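Metallo-beta-lactamase superfamily protein (Thermus thermophilus, PDB 2ZWR) binds two zinc ions side by side in a metallo-beta-lactamase fold and is probably a hydrolase. Local coordinates at residues E13-V18 and E34-L39; G61-L66 and L72-H77; H129-D134 and A138-G143. All coordinates share one frame; numbering follows the deposited sequence.

In the fold
The three contacts span the outer helices and both sheets of the metallo-beta-lactamase sandwich. Contacts 1 and 2 each set a helix against the first mixed sheet; their centres are about 13 Å apart, and Leu36 CD1 of contact 1 lies 3.9 Å from Leu66 CD1 of contact 2, which joins helices 33-43 and 63-70. Contact 3 belongs to the second sheet, its centre about 17 Å from that of contact 1 and about 18 Å from that of contact 2. The sheets meet where Tyr16 CG comes within 3.5 Å of Phe141 CE1. Contact 3 is the most intimate with the metal centre: the side chains of His129 and the zinc ligand His54 are about 3 Å apart.

Contact 1 (E13-V18 and E34-L39); sequences ENAYLV and EKLLAL
Leu17 and Leu39 both carry CG anti to the backbone N (chi1 179° and -170°), which stretches the two side chains into the seam between strand 13-20 and helix 33-43 and lets them slide past each other in opposite directions. This is helix-on-sheet packing in the alpha-beta/beta-alpha sandwich of the metallo-beta-lactamase fold. Each leucine lays a methyl against the inner carbons of the other: Leu39 CD2 rests 4.0 Å from Leu17 CB, while Leu17 CD2 lies 4.0 Å from Leu39 CG. Branched and wholly apolar, they fill the gap without leaving a polar atom to be satisfied, and no hydrogen bond crosses between the segments.

Nearer the start of the strand the pairing is uneven. Ala15 points its CB at the helix, and its small methyl group suits a place where Leu36 supplies the length. The CB of Leu36 leaves the helix aslant to the strand, yet its CD2 branch turns inward; the other branch, CD1, packs on Leu66 of helix 63-70 and on Ala62 just before it. One leucine thus serves two interfaces. Leu36 and Leu39, three residues apart, fall on the same side of the helix. That side is continued by Phe40 and Thr43, both touching Leu17, while Val6 and Leu8 of strand 2-8 flank Ala15.

Between these two residues of the strand, Tyr16 turns to the opposite face of the sheet, where its ring meets Phe141 and His181 edge-to-face. The side chain of Ala15 is about 8 Å from that of the zinc ligand His59, so this is core packing near the metal centre and not part of it. At the Ala15 end the closest approach is methyl to methyl, Ala15 CB to Leu36 CD2, at 4.1 Å.

Contact 2 (G61-L66 and L72-H77); sequences GAVAPL and LPVYLH
Leu72 begins the contact, its CB directed at the helical segment and its CD1 methyl pressed beside Leu66. That methyl lies 3.8 Å from the carbonyl oxygen Leu66 O and 4.0 Å from Leu66 CB, so it covers backbone and side chain of the helix together. A leucine suits this place because it is long enough to bridge from the end of the turn to the helix, where the two CA atoms are 6.9 Å apart. Pro73 makes its backbone hydrogen bond with Ile50, setting the chain into the sheet.

Val74 follows, again pointing at the helix. Its CG2, next to the backbone N, meets Val63 CG1 tip to tip at 3.7 Å, while in Val63 it is the branch anti to the backbone N (chi1 170°) that does the touching. Two beta-branched residues, compact and stiff, suit a gap that needs only one methyl from each side; the side chain of Tyr84, from helix 81-85, touches both.

Tyr75 leans to the other face of the strand, and its hydroxyl is hydrogen-bonded to Arg106 NH1. Leu76 returns to the side of Tyr84. His77 closes the segment, its ring stacked on that of His121 and its ND1 hydrogen-bonded to Leu79 N.

Across the whole contact the joining is apolar, with no hydrogen bond between the segments. It completes a beta-alpha-beta unit of strand 50-51, helix 63-70 and strand 74-76, the two strands parallel and adjacent in the sheet. As in other metallo-beta-lactamases, the link from the first strand to the helix carries the HxHxDH metal-binding motif, here His54, His56, Asp58 and His59.

Contact 3 (H129-D134 and A138-G143); sequences HVAFYD and AQVFSG
Phe132 and Phe141 exchange both backbone bonds of a hydrogen-bonded antiparallel pair: Phe132 N to Phe141 O is 3.0 Å, Phe141 N to Phe132 O 2.9 Å. At the next hydrogen-bonded pair, beyond Tyr133 and Val140, Asp134 N gives a 2.8 Å bond to Gln139 O, and Gln139 N answers to Asp134 O. Ala138 also faces Asp134, making a G1 beta bulge near the hairpin turn.

The side chains of that last pair are matched too. Gln139 NE2 donates to the anti lone pair of Asp134 OD2, at 2.8 Å, with the carboxylate and amide planes 42° apart. Asp134 OD1 accepts from Gly137 N, while Gln139 OE1 is hydrogen-bonded to His181 NE2, so each polar end has two partners.

At the other end the edge of the His129 ring puts CE1 3.1 Å from Ser142 O; its NE2 is hydrogen-bonded to the backbone N of Asp144, which bridges the two zinc ions, so His129 belongs to the second shell of the metal centre. Gly143 suits this place with a positive phi.

The hairpin occupies the middle of its sheet, between strands 117-121 and 179-182, and Phe141 touches Val3 of strand 2-8 in the opposing sheet.

Contact 1 (E13-V18 and E34-L39)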
loop_
_atom_site.group_PDB
_atom_site.type_symbol
_atom_site.label_atom_id
_atom_site.label_comp_id
_atom_site.label_asym_id
_atom_site.label_seq_id
_atom_site.Cartn_x
_atom_site.Cartn_y
_atom_site.Cartn_z
ATOM N N GLU A 13 -8.281 3.278 5.664
ATOM C CA GLU A 13 -7.136 2.990 4.826
ATOM C C GLU A 13 -7.606 2.901 3.378
ATOM O O GLU A 13 -8.731 2.454 3.130
ATOM C CB GLU A 13 -6.488 1.679 5.297
ATOM C CG GLU A 13 -5.342 1.140 4.431
ATOM C CD GLU A 13 -5.799 0.114 3.395
ATOM O OE1 GLU A 13 -6.984 -0.277 3.397
ATOM O OE2 GLU A 13 -4.971 -0.296 2.560
ATOM N N ASN A 14 -6.763 3.327 2.434
ATOM C CA ASN A 14 -7.098 3.256 1.003
ATOM C C ASN A 14 -6.517 2.027 0.276
ATOM O O ASN A 14 -5.282 1.876 0.161
ATOM C CB ASN A 14 -6.650 4.526 0.244
ATOM C CG ASN A 14 -7.155 5.831 0.876
ATOM O OD1 ASN A 14 -6.439 6.837 0.873
ATOM N ND2 ASN A 14 -8.383 5.826 1.395
ATOM N N ALA A 15 -7.414 1.179 -0.231
ATOM C CA ALA A 15 -7.068 0.115 -1.170
ATOM C C ALA A 15 -7.206 0.622 -2.605
ATOM O O ALA A 15 -7.972 1.547 -2.865
ATOM C CB ALA A 15 -7.967 -1.103 -0.965
ATOM N N TYR A 16 -6.468 0.022 -3.531
ATOM C CA TYR A 16 -6.547 0.414 -4.932
ATOM C C TYR A 16 -6.662 -0.818 -5.801
ATOM O O TYR A 16 -5.785 -1.686 -5.770
ATOM C CB TYR A 16 -5.332 1.277 -5.357
ATOM C CG TYR A 16 -5.227 2.586 -4.586
ATOM C CD1 TYR A 16 -5.902 3.734 -5.016
ATOM C CD2 TYR A 16 -4.485 2.663 -3.408
ATOM C CE1 TYR A 16 -5.834 4.936 -4.287
ATOM C CE2 TYR A 16 -4.413 3.860 -2.676
ATOM C CZ TYR A 16 -5.090 4.987 -3.125
ATOM O OH TYR A 16 -5.010 6.165 -2.407
ATOM N N LEU A 17 -7.766 -0.900 -6.540
ATOM C CA LEU A 17 -7.945 -1.886 -7.590
ATOM C C LEU A 17 -7.512 -1.222 -8.891
ATOM O O LEU A 17 -8.109 -0.251 -9.336
ATOM C CB LEU A 17 -9.398 -2.365 -7.656
ATOM C CG LEU A 17 -9.767 -3.400 -8.730
ATOM C CD1 LEU A 17 -9.022 -4.736 -8.548
ATOM C CD2 LEU A 17 -11.299 -3.616 -8.786
ATOM N N VAL A 18 -6.444 -1.739 -9.475
ATOM C CA VAL A 18 -5.768 -1.066 -10.577
ATOM C C VAL A 18 -5.721 -2.006 -11.772
ATOM O O VAL A 18 -5.250 -3.143 -11.655
ATOM C CB VAL A 18 -4.308 -0.665 -10.195
ATOM C CG1 VAL A 18 -3.626 0.077 -11.346
ATOM C CG2 VAL A 18 -4.286 0.169 -8.902
ATOM N N GLU A 34 -16.059 -7.720 1.902
ATOM C CA GLU A 34 -17.346 -7.621 1.193
ATOM C C GLU A 34 -17.376 -6.382 0.314
ATOM O O GLU A 34 -17.920 -6.409 -0.780
ATOM C CB GLU A 34 -18.544 -7.535 2.159
ATOM C CG GLU A 34 -18.350 -8.124 3.547
ATOM C CD GLU A 34 -17.470 -7.265 4.463
ATOM O OE1 GLU A 34 -17.764 -6.069 4.695
ATOM O OE2 GLU A 34 -16.484 -7.808 4.972
ATOM N N LYS A 35 -16.800 -5.289 0.811
ATOM C CA LYS A 35 -16.709 -4.032 0.068
ATOM C C LYS A 35 -15.784 -4.183 -1.147
ATOM O O LYS A 35 -16.069 -3.650 -2.227
ATOM C CB LYS A 35 -16.225 -2.912 1.005
ATOM C CG LYS A 35 -16.614 -1.505 0.581
ATOM C CD LYS A 35 -16.685 -0.544 1.784
ATOM N N LEU A 36 -14.692 -4.930 -0.975
ATOM C CA LEU A 36 -13.768 -5.217 -2.083
ATOM C C LEU A 36 -14.372 -6.149 -3.132
ATOM O O LEU A 36 -14.298 -5.873 -4.328
ATOM C CB LEU A 36 -12.443 -5.779 -1.563
ATOM C CG LEU A 36 -11.566 -4.732 -0.865
ATOM C CD1 LEU A 36 -10.594 -5.408 0.085
ATOM C CD2 LEU A 36 -10.836 -3.864 -1.883
ATOM N N LEU A 37 -14.966 -7.249 -2.674
ATOM C CA LEU A 37 -15.710 -8.150 -3.545
ATOM C C LEU A 37 -16.781 -7.406 -4.368
ATOM O O LEU A 37 -16.942 -7.672 -5.551
ATOM C CB LEU A 37 -16.323 -9.299 -2.733
ATOM C CG LEU A 37 -15.309 -10.315 -2.185
ATOM C CD1 LEU A 37 -15.914 -11.162 -1.048
ATOM C CD2 LEU A 37 -14.741 -11.192 -3.297
ATOM N N ALA A 38 -17.480 -6.463 -3.738
ATOM C CA ALA A 38 -18.474 -5.615 -4.426
ATOM C C ALA A 38 -17.852 -4.671 -5.453
ATOM O O ALA A 38 -18.464 -4.385 -6.487
ATOM C CB ALA A 38 -19.309 -4.832 -3.421
ATOM N N LEU A 39 -16.646 -4.183 -5.163
ATOM C CA LEU A 39 -15.885 -3.376 -6.118
ATOM C C LEU A 39 -15.507 -4.163 -7.381
ATOM O O LEU A 39 -15.577 -3.625 -8.493
ATOM C CB LEU A 39 -14.627 -2.775 -5.470
ATOM C CG LEU A 39 -13.857 -1.720 -6.286
ATOM C CD1 LEU A 39 -14.755 -0.562 -6.726
ATOM C CD2 LEU A 39 -12.631 -1.186 -5.524
#

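Contact 2 (G61-L66 and L72-H77)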
loop_
_atom_site.group_PDB
_atom_site.type_symbol
_atom_site.label_atom_id
_atom_site.label_comp_id
_atom_site.label_asym_id
_atom_site.label_seq_id
_atom_site.Cartn_x
_atom_site.Cartn_y
_atom_site.Cartn_z
ATOM N N GLY A 61 -5.838 -6.564 6.533
ATOM C CA GLY A 61 -6.984 -7.209 7.186
ATOM C C GLY A 61 -7.970 -7.972 6.299
ATOM O O GLY A 61 -8.776 -8.761 6.813
ATOM N N ALA A 62 -7.921 -7.733 4.983
ATOM C CA ALA A 62 -8.794 -8.408 4.024
ATOM C C ALA A 62 -8.028 -9.374 3.146
ATOM O O ALA A 62 -8.602 -9.988 2.252
ATOM C CB ALA A 62 -9.526 -7.399 3.156
ATOM N N VAL A 63 -6.730 -9.516 3.392
ATOM C CA VAL A 63 -5.924 -10.447 2.593
ATOM C C VAL A 63 -6.440 -11.884 2.688
ATOM O O VAL A 63 -6.693 -12.497 1.658
ATOM C CB VAL A 63 -4.409 -10.366 2.920
ATOM C CG1 VAL A 63 -3.646 -11.525 2.258
ATOM C CG2 VAL A 63 -3.849 -9.033 2.463
ATOM N N ALA A 64 -6.621 -12.407 3.911
ATOM C CA ALA A 64 -7.001 -13.824 4.094
ATOM C C ALA A 64 -8.264 -14.310 3.335
ATOM O O ALA A 64 -8.189 -15.307 2.611
ATOM C CB ALA A 64 -7.066 -14.198 5.583
ATOM N N PRO A 65 -9.424 -13.629 3.511
ATOM C CA PRO A 65 -10.617 -14.026 2.743
ATOM C C PRO A 65 -10.448 -13.971 1.228
ATOM O O PRO A 65 -10.981 -14.833 0.527
ATOM C CB PRO A 65 -11.697 -13.025 3.197
ATOM C CG PRO A 65 -10.951 -11.888 3.868
ATOM C CD PRO A 65 -9.719 -12.523 4.451
ATOM N N LEU A 66 -9.714 -12.979 0.730
ATOM C CA LEU A 66 -9.506 -12.837 -0.712
ATOM C C LEU A 66 -8.574 -13.903 -1.289
ATOM O O LEU A 66 -8.773 -14.346 -2.409
ATOM C CB LEU A 66 -9.008 -11.430 -1.050
ATOM C CG LEU A 66 -10.014 -10.318 -0.714
ATOM C CD1 LEU A 66 -9.485 -8.957 -1.133
ATOM C CD2 LEU A 66 -11.376 -10.578 -1.341
ATOM N N LEU A 72 -5.134 -15.768 -4.522
ATOM C CA LEU A 72 -4.306 -14.632 -4.953
ATOM C C LEU A 72 -2.912 -14.732 -4.355
ATOM O O LEU A 72 -2.772 -14.929 -3.139
ATOM C CB LEU A 72 -4.939 -13.286 -4.566
ATOM C CG LEU A 72 -6.279 -12.887 -5.188
ATOM C CD1 LEU A 72 -6.919 -11.697 -4.463
ATOM C CD2 LEU A 72 -6.132 -12.582 -6.659
ATOM N N PRO A 73 -1.876 -14.639 -5.208
ATOM C CA PRO A 73 -0.540 -14.434 -4.657
ATOM C C PRO A 73 -0.454 -13.070 -3.974
ATOM O O PRO A 73 -1.093 -12.106 -4.419
ATOM C CB PRO A 73 0.380 -14.493 -5.885
ATOM C CG PRO A 73 -0.471 -14.268 -7.053
ATOM C CD PRO A 73 -1.867 -14.734 -6.679
ATOM N N VAL A 74 0.311 -13.021 -2.880
ATOM C CA VAL A 74 0.504 -11.817 -2.091
ATOM C C VAL A 74 1.961 -11.414 -2.165
ATOM O O VAL A 74 2.836 -12.188 -1.797
ATOM C CB VAL A 74 0.097 -12.023 -0.607
ATOM C CG1 VAL A 74 0.339 -10.753 0.195
ATOM C CG2 VAL A 74 -1.364 -12.436 -0.504
ATOM N N TYR A 75 2.208 -10.195 -2.649
ATOM C CA TYR A 75 3.549 -9.658 -2.783
ATOM C C TYR A 75 3.850 -8.700 -1.631
ATOM O O TYR A 75 3.100 -7.740 -1.393
ATOM C CB TYR A 75 3.700 -8.939 -4.134
ATOM C CG TYR A 75 3.772 -9.883 -5.308
ATOM C CD1 TYR A 75 5.001 -10.273 -5.831
ATOM C CD2 TYR A 75 2.605 -10.413 -5.878
ATOM C CE1 TYR A 75 5.076 -11.159 -6.914
ATOM C CE2 TYR A 75 2.661 -11.305 -6.939
ATOM C CZ TYR A 75 3.901 -11.671 -7.455
ATOM O OH TYR A 75 3.964 -12.541 -8.513
ATOM N N LEU A 76 4.949 -8.972 -0.928
ATOM C CA LEU A 76 5.378 -8.149 0.195
ATOM C C LEU A 76 6.887 -8.138 0.285
ATOM O O LEU A 76 7.522 -9.172 0.070
ATOM C CB LEU A 76 4.813 -8.711 1.508
ATOM C CG LEU A 76 5.170 -8.028 2.826
ATOM C CD1 LEU A 76 4.355 -6.747 3.030
ATOM C CD2 LEU A 76 4.954 -9.011 3.965
ATOM N N HIS A 77 7.458 -6.976 0.602
ATOM C CA HIS A 77 8.886 -6.893 0.916
ATOM C C HIS A 77 9.181 -7.740 2.169
ATOM O O HIS A 77 8.513 -7.590 3.202
ATOM C CB HIS A 77 9.303 -5.439 1.133
ATOM C CG HIS A 77 10.779 -5.211 1.050
ATOM N ND1 HIS A 77 11.639 -5.521 2.082
ATOM C CD2 HIS A 77 11.549 -4.704 0.057
ATOM C CE1 HIS A 77 12.876 -5.223 1.726
ATOM N NE2 HIS A 77 12.848 -4.716 0.505
#

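Contact 3 (H129-D134 and A138-G143)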
loop_
_atom_site.group_PDB
_atom_site.type_symbol
_atom_site.label_atom_id
_atom_site.label_comp_id
_atom_site.label_asym_id
_atom_site.label_seq_id
_atom_site.Cartn_x
_atom_site.Cartn_y
_atom_site.Cartn_z
ATOM N N HIS A 129 8.619 -1.141 3.803
ATOM C CA HIS A 129 7.668 -0.253 3.137
ATOM C C HIS A 129 8.164 0.048 1.723
ATOM O O HIS A 129 9.297 0.512 1.545
ATOM C CB HIS A 129 7.473 1.050 3.929
ATOM C CG HIS A 129 6.258 1.827 3.524
ATOM N ND1 HIS A 129 6.116 2.394 2.276
ATOM C CD2 HIS A 129 5.126 2.130 4.200
ATOM C CE1 HIS A 129 4.948 3.003 2.196
ATOM N NE2 HIS A 129 4.329 2.861 3.351
ATOM N N VAL A 130 7.314 -0.218 0.730
ATOM C CA VAL A 130 7.646 0.068 -0.672
ATOM C C VAL A 130 6.663 1.054 -1.295
ATOM O O VAL A 130 5.622 1.357 -0.703
ATOM C CB VAL A 130 7.730 -1.218 -1.562
ATOM C CG1 VAL A 130 8.783 -2.193 -1.032
ATOM C CG2 VAL A 130 6.358 -1.897 -1.723
ATOM N N ALA A 131 7.016 1.570 -2.476
ATOM C CA ALA A 131 6.056 2.253 -3.345
ATOM C C ALA A 131 6.043 1.572 -4.699
ATOM O O ALA A 131 7.076 1.063 -5.151
ATOM C CB ALA A 131 6.409 3.734 -3.510
ATOM N N PHE A 132 4.872 1.559 -5.332
ATOM C CA PHE A 132 4.701 1.022 -6.670
ATOM C C PHE A 132 4.603 2.174 -7.634
ATOM O O PHE A 132 3.604 2.898 -7.640
ATOM C CB PHE A 132 3.463 0.111 -6.749
ATOM C CG PHE A 132 3.506 -1.020 -5.774
ATOM C CD1 PHE A 132 4.274 -2.147 -6.042
ATOM C CD2 PHE A 132 2.806 -0.946 -4.568
ATOM C CE1 PHE A 132 4.342 -3.194 -5.134
ATOM C CE2 PHE A 132 2.853 -1.984 -3.654
ATOM C CZ PHE A 132 3.632 -3.112 -3.931
ATOM N N TYR A 133 5.645 2.330 -8.448
ATOM C CA TYR A 133 5.823 3.506 -9.306
ATOM C C TYR A 133 5.541 3.197 -10.779
ATOM O O TYR A 133 6.092 2.247 -11.350
ATOM C CB TYR A 133 7.236 4.108 -9.118
ATOM C CG TYR A 133 7.513 5.335 -9.974
ATOM C CD1 TYR A 133 6.590 6.384 -10.046
ATOM C CD2 TYR A 133 8.706 5.455 -10.702
ATOM C CE1 TYR A 133 6.828 7.503 -10.836
ATOM C CE2 TYR A 133 8.956 6.581 -11.494
ATOM C CZ TYR A 133 8.013 7.601 -11.548
ATOM O OH TYR A 133 8.240 8.720 -12.323
ATOM N N ASP A 134 4.672 4.007 -11.376
ATOM C CA ASP A 134 4.307 3.882 -12.776
ATOM C C ASP A 134 4.699 5.165 -13.531
ATOM O O ASP A 134 3.904 6.100 -13.648
ATOM C CB ASP A 134 2.811 3.554 -12.899
ATOM C CG ASP A 134 2.248 3.817 -14.291
ATOM O OD1 ASP A 134 2.956 3.608 -15.298
ATOM O OD2 ASP A 134 1.080 4.240 -14.371
ATOM N N ALA A 138 2.659 8.403 -14.916
ATOM C CA ALA A 138 3.059 9.420 -13.929
ATOM C C ALA A 138 2.268 9.279 -12.624
ATOM O O ALA A 138 1.532 10.178 -12.231
ATOM C CB ALA A 138 2.899 10.832 -14.509
ATOM N N GLN A 139 2.400 8.131 -11.970
ATOM C CA GLN A 139 1.681 7.911 -10.719
ATOM C C GLN A 139 2.405 6.954 -9.793
ATOM O O GLN A 139 3.175 6.099 -10.237
ATOM C CB GLN A 139 0.245 7.439 -10.983
ATOM C CG GLN A 139 0.116 6.017 -11.513
ATOM C CD GLN A 139 -1.269 5.739 -12.071
ATOM O OE1 GLN A 139 -2.271 6.250 -11.569
ATOM N NE2 GLN A 139 -1.330 4.929 -13.118
ATOM N N VAL A 140 2.141 7.101 -8.499
ATOM C CA VAL A 140 2.805 6.292 -7.494
ATOM C C VAL A 140 1.798 5.886 -6.414
ATOM O O VAL A 140 0.951 6.687 -5.989
ATOM C CB VAL A 140 4.078 7.019 -6.910
ATOM C CG1 VAL A 140 3.704 8.240 -6.065
ATOM C CG2 VAL A 140 4.957 6.049 -6.119
ATOM N N PHE A 141 1.875 4.627 -6.015
ATOM C CA PHE A 141 1.094 4.103 -4.904
ATOM C C PHE A 141 2.096 3.947 -3.772
ATOM O O PHE A 141 2.811 2.942 -3.675
ATOM C CB PHE A 141 0.429 2.771 -5.305
ATOM C CG PHE A 141 -0.594 2.931 -6.407
ATOM C CD1 PHE A 141 -1.939 3.139 -6.105
ATOM C CD2 PHE A 141 -0.208 2.927 -7.742
ATOM C CE1 PHE A 141 -2.894 3.325 -7.132
ATOM C CE2 PHE A 141 -1.149 3.099 -8.774
ATOM C CZ PHE A 141 -2.486 3.301 -8.468
ATOM N N SER A 142 2.167 4.979 -2.941
ATOM C CA SER A 142 3.295 5.142 -2.019
ATOM C C SER A 142 2.934 4.827 -0.567
ATOM O O SER A 142 3.675 5.178 0.348
ATOM C CB SER A 142 3.855 6.558 -2.146
ATOM O OG SER A 142 2.790 7.497 -2.201
ATOM N N GLY A 143 1.793 4.176 -0.366
ATOM C CA GLY A 143 1.367 3.763 0.964
ATOM C C GLY A 143 1.337 4.897 1.968
ATOM O O GLY A 143 0.766 5.965 1.711
#